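Local coordinates for protein carbohydrate oxidase (Microdochium nivale, PDB 3RJA) that oxidises the C1 hydroxyl of mono-, oligo- and polysaccharides to the lactone with FAD as cofactor, passing the electrons to oxygen to give hydrogen peroxide, at residues A156-V161 with P378-L383; A181-G186 with A455-T460; V370-T375 with Y443-A448. All coordinates share one frame; numbering follows the deposited sequence.

Contact 1. Residues A156-V161 with P378-L383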
loop_
_atom_site.group_PDB
_atom_site.type_symbol
_atom_site.label_atom_id
_atom_site.label_comp_id
_atom_site.label_asym_id
_atom_site.label_seq_id
_atom_site.Cartn_x
_atom_site.Cartn_y
_atom_site.Cartn_z
ATOM N N ALA A 156 -8.204 -1.568 -2.798
ATOM C CA ALA A 156 -8.584 -0.162 -2.848
ATOM C C ALA A 156 -8.677 0.274 -4.309
ATOM O O ALA A 156 -9.650 0.902 -4.699
ATOM C CB ALA A 156 -7.586 0.724 -2.050
ATOM N N VAL A 157 -7.674 -0.089 -5.104
ATOM C CA VAL A 157 -7.638 0.238 -6.526
ATOM C C VAL A 157 -8.885 -0.251 -7.298
ATOM O O VAL A 157 -9.313 0.397 -8.251
ATOM C CB VAL A 157 -6.316 -0.223 -7.217
ATOM C CG1 VAL A 157 -6.265 -1.740 -7.439
ATOM C CG2 VAL A 157 -6.120 0.497 -8.544
ATOM N N ASP A 158 -9.459 -1.371 -6.870
ATOM C CA ASP A 158 -10.647 -1.921 -7.512
ATOM C C ASP A 158 -11.929 -1.089 -7.278
ATOM O O ASP A 158 -12.903 -1.274 -7.984
ATOM C CB ASP A 158 -10.828 -3.375 -7.078
ATOM C CG ASP A 158 -9.677 -4.268 -7.546
ATOM O OD1 ASP A 158 -9.154 -4.015 -8.669
ATOM O OD2 ASP A 158 -9.288 -5.196 -6.778
ATOM N N SER A 159 -11.926 -0.165 -6.315
ATOM C CA SER A 159 -13.052 0.765 -6.162
ATOM C C SER A 159 -12.995 1.948 -7.159
ATOM O O SER A 159 -13.944 2.692 -7.288
ATOM C CB SER A 159 -13.076 1.330 -4.722
ATOM O OG SER A 159 -12.080 2.326 -4.601
ATOM N N VAL A 160 -11.860 2.138 -7.822
ATOM C CA VAL A 160 -11.651 3.314 -8.660
ATOM C C VAL A 160 -12.426 3.179 -9.973
ATOM O O VAL A 160 -12.174 2.251 -10.765
ATOM C CB VAL A 160 -10.127 3.553 -8.951
ATOM C CG1 VAL A 160 -9.913 4.768 -9.846
ATOM C CG2 VAL A 160 -9.297 3.670 -7.632
ATOM N N VAL A 161 -13.364 4.091 -10.196
ATOM C CA VAL A 161 -14.149 4.122 -11.452
ATOM C C VAL A 161 -13.819 5.352 -12.298
ATOM O O VAL A 161 -14.262 5.457 -13.446
ATOM C CB VAL A 161 -15.681 4.025 -11.217
ATOM C CG1 VAL A 161 -16.010 2.691 -10.542
ATOM C CG2 VAL A 161 -16.215 5.228 -10.365
ATOM N N PRO A 378 -0.195 -6.001 -11.147
ATOM C CA PRO A 378 0.344 -7.229 -11.788
ATOM C C PRO A 378 0.358 -8.468 -10.917
ATOM O O PRO A 378 0.970 -9.477 -11.308
ATOM C CB PRO A 378 1.818 -6.866 -12.011
ATOM C CG PRO A 378 2.137 -5.929 -10.805
ATOM C CD PRO A 378 0.837 -5.315 -10.344
ATOM N N HIS A 379 -0.263 -8.407 -9.745
ATOM C CA HIS A 379 -0.116 -9.508 -8.791
ATOM C C HIS A 379 -1.367 -10.389 -8.690
ATOM O O HIS A 379 -1.551 -11.094 -7.691
ATOM C CB HIS A 379 0.226 -8.968 -7.400
ATOM C CG HIS A 379 1.384 -8.030 -7.379
ATOM N ND1 HIS A 379 2.665 -8.415 -7.723
ATOM C CD2 HIS A 379 1.460 -6.724 -7.023
ATOM C CE1 HIS A 379 3.484 -7.384 -7.584
ATOM N NE2 HIS A 379 2.778 -6.345 -7.152
ATOM N N ARG A 380 -2.244 -10.322 -9.695
ATOM C CA ARG A 380 -3.545 -11.041 -9.596
ATOM C C ARG A 380 -3.382 -12.572 -9.561
ATOM O O ARG A 380 -4.317 -13.290 -9.189
ATOM C CB ARG A 380 -4.485 -10.644 -10.754
ATOM C CG ARG A 380 -4.765 -9.135 -10.870
ATOM C CD ARG A 380 -5.553 -8.515 -9.676
ATOM N NE ARG A 380 -5.819 -7.108 -9.959
ATOM C CZ ARG A 380 -6.662 -6.297 -9.302
ATOM N NH1 ARG A 380 -7.431 -6.736 -8.292
ATOM N NH2 ARG A 380 -6.747 -5.015 -9.683
ATOM N N ASP A 381 -2.209 -13.062 -9.997
ATOM C CA ASP A 381 -1.939 -14.498 -10.067
ATOM C C ASP A 381 -1.081 -14.913 -8.886
ATOM O O ASP A 381 -0.402 -15.944 -8.932
ATOM C CB ASP A 381 -1.229 -14.859 -11.392
ATOM C CG ASP A 381 0.061 -14.065 -11.610
ATOM O OD1 ASP A 381 0.319 -13.058 -10.881
ATOM O OD2 ASP A 381 0.845 -14.443 -12.512
ATOM N N LYS A 382 -1.056 -14.071 -7.855
ATOM C CA LYS A 382 -0.257 -14.348 -6.634
ATOM C C LYS A 382 -1.158 -14.601 -5.446
ATOM O O LYS A 382 -2.023 -13.778 -5.129
ATOM C CB LYS A 382 0.713 -13.203 -6.296
ATOM C CG LYS A 382 1.573 -12.689 -7.486
ATOM C CD LYS A 382 2.383 -13.839 -8.166
ATOM C CE LYS A 382 3.560 -13.338 -9.009
ATOM N NZ LYS A 382 3.111 -12.627 -10.230
ATOM N N LEU A 383 -0.938 -15.731 -4.783
ATOM C CA LEU A 383 -1.708 -16.124 -3.630
ATOM C C LEU A 383 -1.268 -15.357 -2.387
ATOM O O LEU A 383 -2.119 -14.889 -1.598
ATOM C CB LEU A 383 -1.599 -17.664 -3.387
ATOM C CG LEU A 383 -2.541 -18.180 -2.293
ATOM C CD1 LEU A 383 -3.132 -19.546 -2.634
ATOM C CD2 LEU A 383 -1.869 -18.221 -0.921
#
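Asp158 and Arg380 face each other from opposite directions and join in a bidentate, end-on salt bridge, the main link between 156-161 and 378-383. The two oxygens of the carboxylate are shared out between the two terminal nitrogens of the guanidinium. Arg380 NH1 donates to Asp158 OD2 over 2.8 Å, nearly straight at 170° and exactly in the guanidinium plane. Arg380 NH2 reaches Asp158 OD1, also at 2.8 Å, but this bond is more bent (147°) and its acceptor lies somewhat out of that plane. Both oxygens use their syn lone pairs, and the two flat groups are 26° apart, close to coplanar, as expected of a paired carboxylate and guanidinium. The alpha carbons of the two residues remain 11.7 Å apart, so the arginine spans most of the gap: its chain bends at chi2 and then runs out extended. The pairing fastens a turn of the FAD-binding domain to the loop ahead of strand 384-392.

Van der Waals contact is slight. Val157 CG1 comes within 4.0 Å of Arg380 NH2, approaching the guanidinium obliquely.

Further hydrogen bonds hold both partners. Asp158 OD2 also accepts from the backbone N of Leu155, while Arg380 NH1 donates to Val367 O and NH2 to Thr375 OG1. At the other end of the side chain, Arg380 sits within a type I beta turn from His379 to Lys382.

A buried arginine is thus paired with a carboxylate that probably offsets much of its charge, and with both terminal nitrogens engaged more than once the guanidinium has little freedom to rotate.

Contact 2. Residues A181-G186 with A455-T460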
loop_
_atom_site.group_PDB
_atom_site.type_symbol
_atom_site.label_atom_id
_atom_site.label_comp_id
_atom_site.label_asym_id
_atom_site.label_seq_id
_atom_site.Cartn_x
_atom_site.Cartn_y
_atom_site.Cartn_z
ATOM N N ALA A 181 -8.955 5.421 -21.463
ATOM C CA ALA A 181 -8.922 4.109 -20.808
ATOM C C ALA A 181 -7.501 3.537 -20.649
ATOM O O ALA A 181 -7.239 2.758 -19.706
ATOM C CB ALA A 181 -9.898 3.096 -21.505
ATOM N N ASP A 182 -6.585 3.972 -21.529
ATOM C CA ASP A 182 -5.189 3.601 -21.431
ATOM C C ASP A 182 -4.507 4.256 -20.217
ATOM O O ASP A 182 -3.738 3.587 -19.490
ATOM C CB ASP A 182 -4.407 3.872 -22.740
ATOM C CG ASP A 182 -4.432 5.363 -23.197
ATOM O OD1 ASP A 182 -5.369 6.152 -22.869
ATOM O OD2 ASP A 182 -3.507 5.730 -23.932
ATOM N N LEU A 183 -4.801 5.542 -19.996
ATOM C CA LEU A 183 -4.297 6.263 -18.829
ATOM C C LEU A 183 -4.884 5.636 -17.566
ATOM O O LEU A 183 -4.159 5.373 -16.600
ATOM C CB LEU A 183 -4.675 7.739 -18.896
ATOM C CG LEU A 183 -4.271 8.636 -17.724
ATOM C CD1 LEU A 183 -2.783 8.503 -17.385
ATOM C CD2 LEU A 183 -4.623 10.103 -18.032
ATOM N N PHE A 184 -6.195 5.402 -17.607
ATOM C CA PHE A 184 -6.962 4.772 -16.523
ATOM C C PHE A 184 -6.323 3.444 -16.073
ATOM O O PHE A 184 -6.194 3.168 -14.864
ATOM C CB PHE A 184 -8.413 4.555 -16.990
ATOM C CG PHE A 184 -9.371 4.219 -15.893
ATOM C CD1 PHE A 184 -9.515 5.064 -14.787
ATOM C CD2 PHE A 184 -10.138 3.078 -15.965
ATOM C CE1 PHE A 184 -10.397 4.754 -13.767
ATOM C CE2 PHE A 184 -11.027 2.760 -14.962
ATOM C CZ PHE A 184 -11.182 3.613 -13.875
ATOM N N TRP A 185 -5.909 2.643 -17.051
ATOM C CA TRP A 185 -5.278 1.350 -16.800
ATOM C C TRP A 185 -3.970 1.527 -16.002
ATOM O O TRP A 185 -3.748 0.850 -14.982
ATOM C CB TRP A 185 -5.007 0.654 -18.153
ATOM C CG TRP A 185 -4.439 -0.734 -18.066
ATOM C CD1 TRP A 185 -5.147 -1.899 -17.982
ATOM C CD2 TRP A 185 -3.053 -1.112 -18.063
ATOM N NE1 TRP A 185 -4.291 -2.973 -17.937
ATOM C CE2 TRP A 185 -3.003 -2.526 -17.993
ATOM C CE3 TRP A 185 -1.847 -0.399 -18.143
ATOM C CZ2 TRP A 185 -1.788 -3.250 -18.001
ATOM C CZ3 TRP A 185 -0.623 -1.127 -18.168
ATOM C CH2 TRP A 185 -0.613 -2.525 -18.067
ATOM N N GLY A 186 -3.118 2.454 -16.467
ATOM C CA GLY A 186 -1.885 2.786 -15.769
ATOM C C GLY A 186 -2.095 3.387 -14.393
ATOM O O GLY A 186 -1.332 3.096 -13.469
ATOM N N ALA A 455 6.014 6.533 -22.082
ATOM C CA ALA A 455 6.530 7.301 -23.221
ATOM C C ALA A 455 5.402 8.213 -23.727
ATOM O O ALA A 455 5.654 9.353 -24.102
ATOM C CB ALA A 455 7.049 6.354 -24.366
ATOM N N LYS A 456 4.165 7.719 -23.709
ATOM C CA LYS A 456 3.026 8.539 -24.122
ATOM C C LYS A 456 2.695 9.713 -23.179
ATOM O O LYS A 456 2.452 10.833 -23.644
ATOM C CB LYS A 456 1.777 7.694 -24.310
ATOM C CG LYS A 456 0.538 8.532 -24.767
ATOM C CD LYS A 456 -0.635 7.669 -25.217
ATOM C CE LYS A 456 -1.823 8.545 -25.547
ATOM N NZ LYS A 456 -3.010 7.639 -25.745
ATOM N N PHE A 457 2.644 9.450 -21.870
ATOM C CA PHE A 457 2.165 10.459 -20.912
ATOM C C PHE A 457 3.226 11.254 -20.186
ATOM O O PHE A 457 2.988 12.403 -19.845
ATOM C CB PHE A 457 1.141 9.858 -19.924
ATOM C CG PHE A 457 -0.196 9.644 -20.560
ATOM C CD1 PHE A 457 -1.022 10.736 -20.840
ATOM C CD2 PHE A 457 -0.587 8.367 -20.979
ATOM C CE1 PHE A 457 -2.261 10.555 -21.486
ATOM C CE2 PHE A 457 -1.817 8.167 -21.621
ATOM C CZ PHE A 457 -2.657 9.247 -21.886
ATOM N N ASP A 458 4.374 10.635 -19.916
ATOM C CA ASP A 458 5.483 11.352 -19.277
ATOM C C ASP A 458 6.811 11.110 -20.003
ATOM O O ASP A 458 7.759 10.618 -19.401
ATOM C CB ASP A 458 5.579 11.013 -17.777
ATOM C CG ASP A 458 6.525 11.953 -17.015
ATOM O OD1 ASP A 458 6.850 13.049 -17.543
ATOM O OD2 ASP A 458 6.932 11.588 -15.883
ATOM N N PRO A 459 6.895 11.488 -21.298
ATOM C CA PRO A 459 8.122 11.187 -22.056
ATOM C C PRO A 459 9.365 11.943 -21.563
ATOM O O PRO A 459 10.488 11.450 -21.736
ATOM C CB PRO A 459 7.750 11.578 -23.500
ATOM C CG PRO A 459 6.680 12.633 -23.321
ATOM C CD PRO A 459 5.877 12.126 -22.157
ATOM N N THR A 460 9.192 13.084 -20.899
ATOM C CA THR A 460 10.372 13.764 -20.368
ATOM C C THR A 460 10.706 13.339 -18.932
ATOM O O THR A 460 11.578 13.930 -18.292
ATOM C CB THR A 460 10.271 15.285 -20.454
ATOM O OG1 THR A 460 9.310 15.749 -19.498
ATOM C CG2 THR A 460 9.885 15.745 -21.896
HETATM O O HOH W 1 -5.434 8.498 -24.046
#
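Lys456 and Phe457, at the C-terminal end of helix 447-457, meet Asp182 and Leu183 in the first turn of helix 181-190. This helix-to-helix contact brings the berberine and berberine-like region against a helix that follows strand 172-176 of the FAD-binding part, and its closest alpha carbons, those of Leu183 and Phe457, are 8.0 Å apart.

The apolar part centres on the Phe457 ring. Leu183 CD1 sits over one face, 4.2 Å from the centroid and only 9° off the ring normal, a CH-pi contact. Leu183 CB touches the ring at Phe457 CZ (3.9 Å). CG of the neighbouring Lys456 lies over the opposite face, displaced toward the rim, so the phenyl group is sandwiched between aliphatic carbons. Leu167 adds a further contact to Phe457, and Val173 and Ala175 of strand 172-176 pack on Leu183.

The charged part runs along the ring edge, where Asp182 OD2 lies near the plane beside CE2. The extended Lys456 chain crosses the aspartate at about a right angle, and NZ forms a salt bridge with Asp182, 2.7 Å from OD2, which accepts through its syn lone pair. With chi1 at 59°, Asp182 CG lies between its own backbone N and carbonyl carbon, which swings the carboxylate toward Lys456 NZ and the edge of Phe457. A water bridges the two charged groups: it donates to Asp182 OD1 at 2.6 Å and accepts from Lys456 NZ at 3.1 Å.

Contact 3. Residues V370-T375 with Y443-A448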
loop_
_atom_site.group_PDB
_atom_site.type_symbol
_atom_site.label_atom_id
_atom_site.label_comp_id
_atom_site.label_asym_id
_atom_site.label_seq_id
_atom_site.Cartn_x
_atom_site.Cartn_y
_atom_site.Cartn_z
ATOM N N VAL A 370 -10.281 -9.813 -10.712
ATOM C CA VAL A 370 -9.722 -8.984 -11.763
ATOM C C VAL A 370 -8.482 -9.715 -12.281
ATOM O O VAL A 370 -7.724 -10.296 -11.495
ATOM C CB VAL A 370 -9.391 -7.571 -11.247
ATOM C CG1 VAL A 370 -8.807 -6.682 -12.352
ATOM C CG2 VAL A 370 -10.648 -6.907 -10.643
ATOM N N THR A 371 -8.271 -9.742 -13.596
ATOM C CA THR A 371 -7.040 -10.384 -14.096
ATOM C C THR A 371 -5.892 -9.381 -14.216
ATOM O O THR A 371 -6.105 -8.175 -14.195
ATOM C CB THR A 371 -7.238 -10.981 -15.485
ATOM O OG1 THR A 371 -7.382 -9.912 -16.426
ATOM C CG2 THR A 371 -8.502 -11.903 -15.541
ATOM N N ASN A 372 -4.684 -9.882 -14.409
ATOM C CA ASN A 372 -3.550 -9.007 -14.670
ATOM C C ASN A 372 -3.672 -8.087 -15.890
ATOM O O ASN A 372 -3.061 -7.023 -15.903
ATOM C CB ASN A 372 -2.275 -9.835 -14.781
ATOM C CG ASN A 372 -1.685 -10.169 -13.422
ATOM O OD1 ASN A 372 -1.965 -9.482 -12.414
ATOM N ND2 ASN A 372 -0.850 -11.221 -13.379
ATOM N N ALA A 373 -4.423 -8.507 -16.912
ATOM C CA ALA A 373 -4.584 -7.715 -18.135
ATOM C C ALA A 373 -5.485 -6.516 -17.908
ATOM O O ALA A 373 -5.409 -5.550 -18.651
ATOM C CB ALA A 373 -5.187 -8.605 -19.306
ATOM N N GLU A 374 -6.350 -6.592 -16.896
ATOM C CA GLU A 374 -7.432 -5.614 -16.724
ATOM C C GLU A 374 -7.088 -4.261 -16.065
ATOM O O GLU A 374 -7.804 -3.286 -16.265
ATOM C CB GLU A 374 -8.643 -6.264 -16.031
ATOM C CG GLU A 374 -9.276 -7.379 -16.884
ATOM C CD GLU A 374 -10.560 -7.904 -16.274
ATOM O OE1 GLU A 374 -10.546 -8.394 -15.130
ATOM O OE2 GLU A 374 -11.602 -7.802 -16.937
ATOM N N THR A 375 -6.015 -4.228 -15.272
ATOM C CA THR A 375 -5.504 -3.000 -14.659
ATOM C C THR A 375 -3.986 -3.151 -14.617
ATOM O O THR A 375 -3.455 -4.246 -14.870
ATOM C CB THR A 375 -6.042 -2.771 -13.197
ATOM O OG1 THR A 375 -5.400 -3.670 -12.283
ATOM C CG2 THR A 375 -7.551 -2.952 -13.097
ATOM N N TYR A 443 6.213 -4.772 -11.420
ATOM C CA TYR A 443 5.176 -4.715 -12.438
ATOM C C TYR A 443 5.009 -5.958 -13.335
ATOM O O TYR A 443 4.105 -5.980 -14.129
ATOM C CB TYR A 443 5.318 -3.445 -13.280
ATOM C CG TYR A 443 5.178 -2.173 -12.470
ATOM C CD1 TYR A 443 3.988 -1.885 -11.774
ATOM C CD2 TYR A 443 6.249 -1.273 -12.361
ATOM C CE1 TYR A 443 3.871 -0.704 -10.993
ATOM C CE2 TYR A 443 6.134 -0.116 -11.585
ATOM C CZ TYR A 443 4.948 0.158 -10.915
ATOM O OH TYR A 443 4.845 1.312 -10.186
ATOM N N GLY A 444 5.874 -6.967 -13.196
ATOM C CA GLY A 444 5.635 -8.299 -13.785
ATOM C C GLY A 444 5.261 -8.248 -15.257
ATOM O O GLY A 444 5.940 -7.573 -16.054
ATOM N N GLU A 445 4.159 -8.907 -15.607
ATOM C CA GLU A 445 3.748 -9.032 -17.024
ATOM C C GLU A 445 3.233 -7.708 -17.617
ATOM O O GLU A 445 3.037 -7.604 -18.824
ATOM C CB GLU A 445 2.714 -10.167 -17.212
ATOM C CG GLU A 445 1.361 -9.953 -16.484
ATOM C CD GLU A 445 0.325 -11.046 -16.763
ATOM O OE1 GLU A 445 0.180 -11.990 -15.953
ATOM O OE2 GLU A 445 -0.380 -10.948 -17.782
ATOM N N ASN A 446 3.019 -6.694 -16.768
ATOM C CA ASN A 446 2.465 -5.417 -17.237
ATOM C C ASN A 446 3.507 -4.331 -17.521
ATOM O O ASN A 446 3.168 -3.244 -18.000
ATOM C CB ASN A 446 1.428 -4.902 -16.237
ATOM C CG ASN A 446 0.131 -5.694 -16.282
ATOM O OD1 ASN A 446 -0.220 -6.270 -17.323
ATOM N ND2 ASN A 446 -0.602 -5.717 -15.159
ATOM N N LEU A 447 4.765 -4.602 -17.201
ATOM C CA LEU A 447 5.831 -3.610 -17.372
ATOM C C LEU A 447 5.975 -3.061 -18.804
ATOM O O LEU A 447 6.091 -1.842 -18.992
ATOM C CB LEU A 447 7.175 -4.158 -16.885
ATOM C CG LEU A 447 8.369 -3.195 -17.042
ATOM C CD1 LEU A 447 8.157 -1.874 -16.300
ATOM C CD2 LEU A 447 9.669 -3.819 -16.608
ATOM N N ALA A 448 5.990 -3.948 -19.800
ATOM C CA ALA A 448 6.172 -3.500 -21.193
ATOM C C ALA A 448 5.062 -2.533 -21.622
ATOM O O ALA A 448 5.340 -1.507 -22.224
ATOM C CB ALA A 448 6.268 -4.709 -22.179
#
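Asn446 ND2 donates to the backbone carbonyl of Asn372, and the side chain of Asn372 answers with a bond to Glu445, so two polar links run in opposite senses between 370-375 and 443-448. The first, from Asn446 ND2 to Asn372 O, is 2.9 Å long with an N-H...O angle of 155°; the acceptor lies close to the amide plane of Asn446, although the donor stands 21° out of the carbonyl plane. The same nitrogen also donates to Ala376 O, and Thr375 O stands 3.2 Å from Asn446 ND2. Asn446 CG is anti to its own carbonyl carbon (chi1 -73°), which directs the amide into this cluster of main-chain oxygens. With an alanine here, Asn372 O and Ala376 O would probably lose their shared donor, weakening the tie between the 3-10 segment 445-446 and the loop.

The second link, from Asn372 ND2 to Glu445 OE1, is also 2.9 Å. The donor approaches from above the carboxylate, whose plane is turned steeply against that of the amide, and Asn372 CB lies 3.5 Å from Glu445 CD. ND2 has a further, weak bond to Asp381 OD1, while Asn372 OD1 accepts from Arg380 N. The buried asparagine side chain therefore has partners at both ends.

The Asn372 segment is itself compact: Glu374 OE1 accepts from Thr371 N, and Glu374 N donates to Thr371 O. Side chains of Asn446, Asn372 and Glu445 thus pin the loop between strands 352-359 and 384-392 to the short 3-10 segment leading into helix 447-457, in the berberine-like region.

Overall arrangement
From the N terminus, 156-161 comes first and closes its loop only at 378-383, which is contact 1. Helix 181-190 follows and closes the longest loop, its segments 269 residues apart, when the end of helix 447-457 returns to it in contact 2. Contact 3 starts at 370-375 and ends at 443-448, so it is nested within the loop of contact 2, while contact 1 crosses both. Contacts 1 and 3 have centres about 10 Å apart and share the connection before strand 384-392; contacts 2 and 3 both use helix 447-457. Trp185 NE1 bonds to Ala373 O, 2.9 Å away, joining those two directly. Together they tie the FAD-binding part, the eight-stranded sheet's connection and the berberine-like helices.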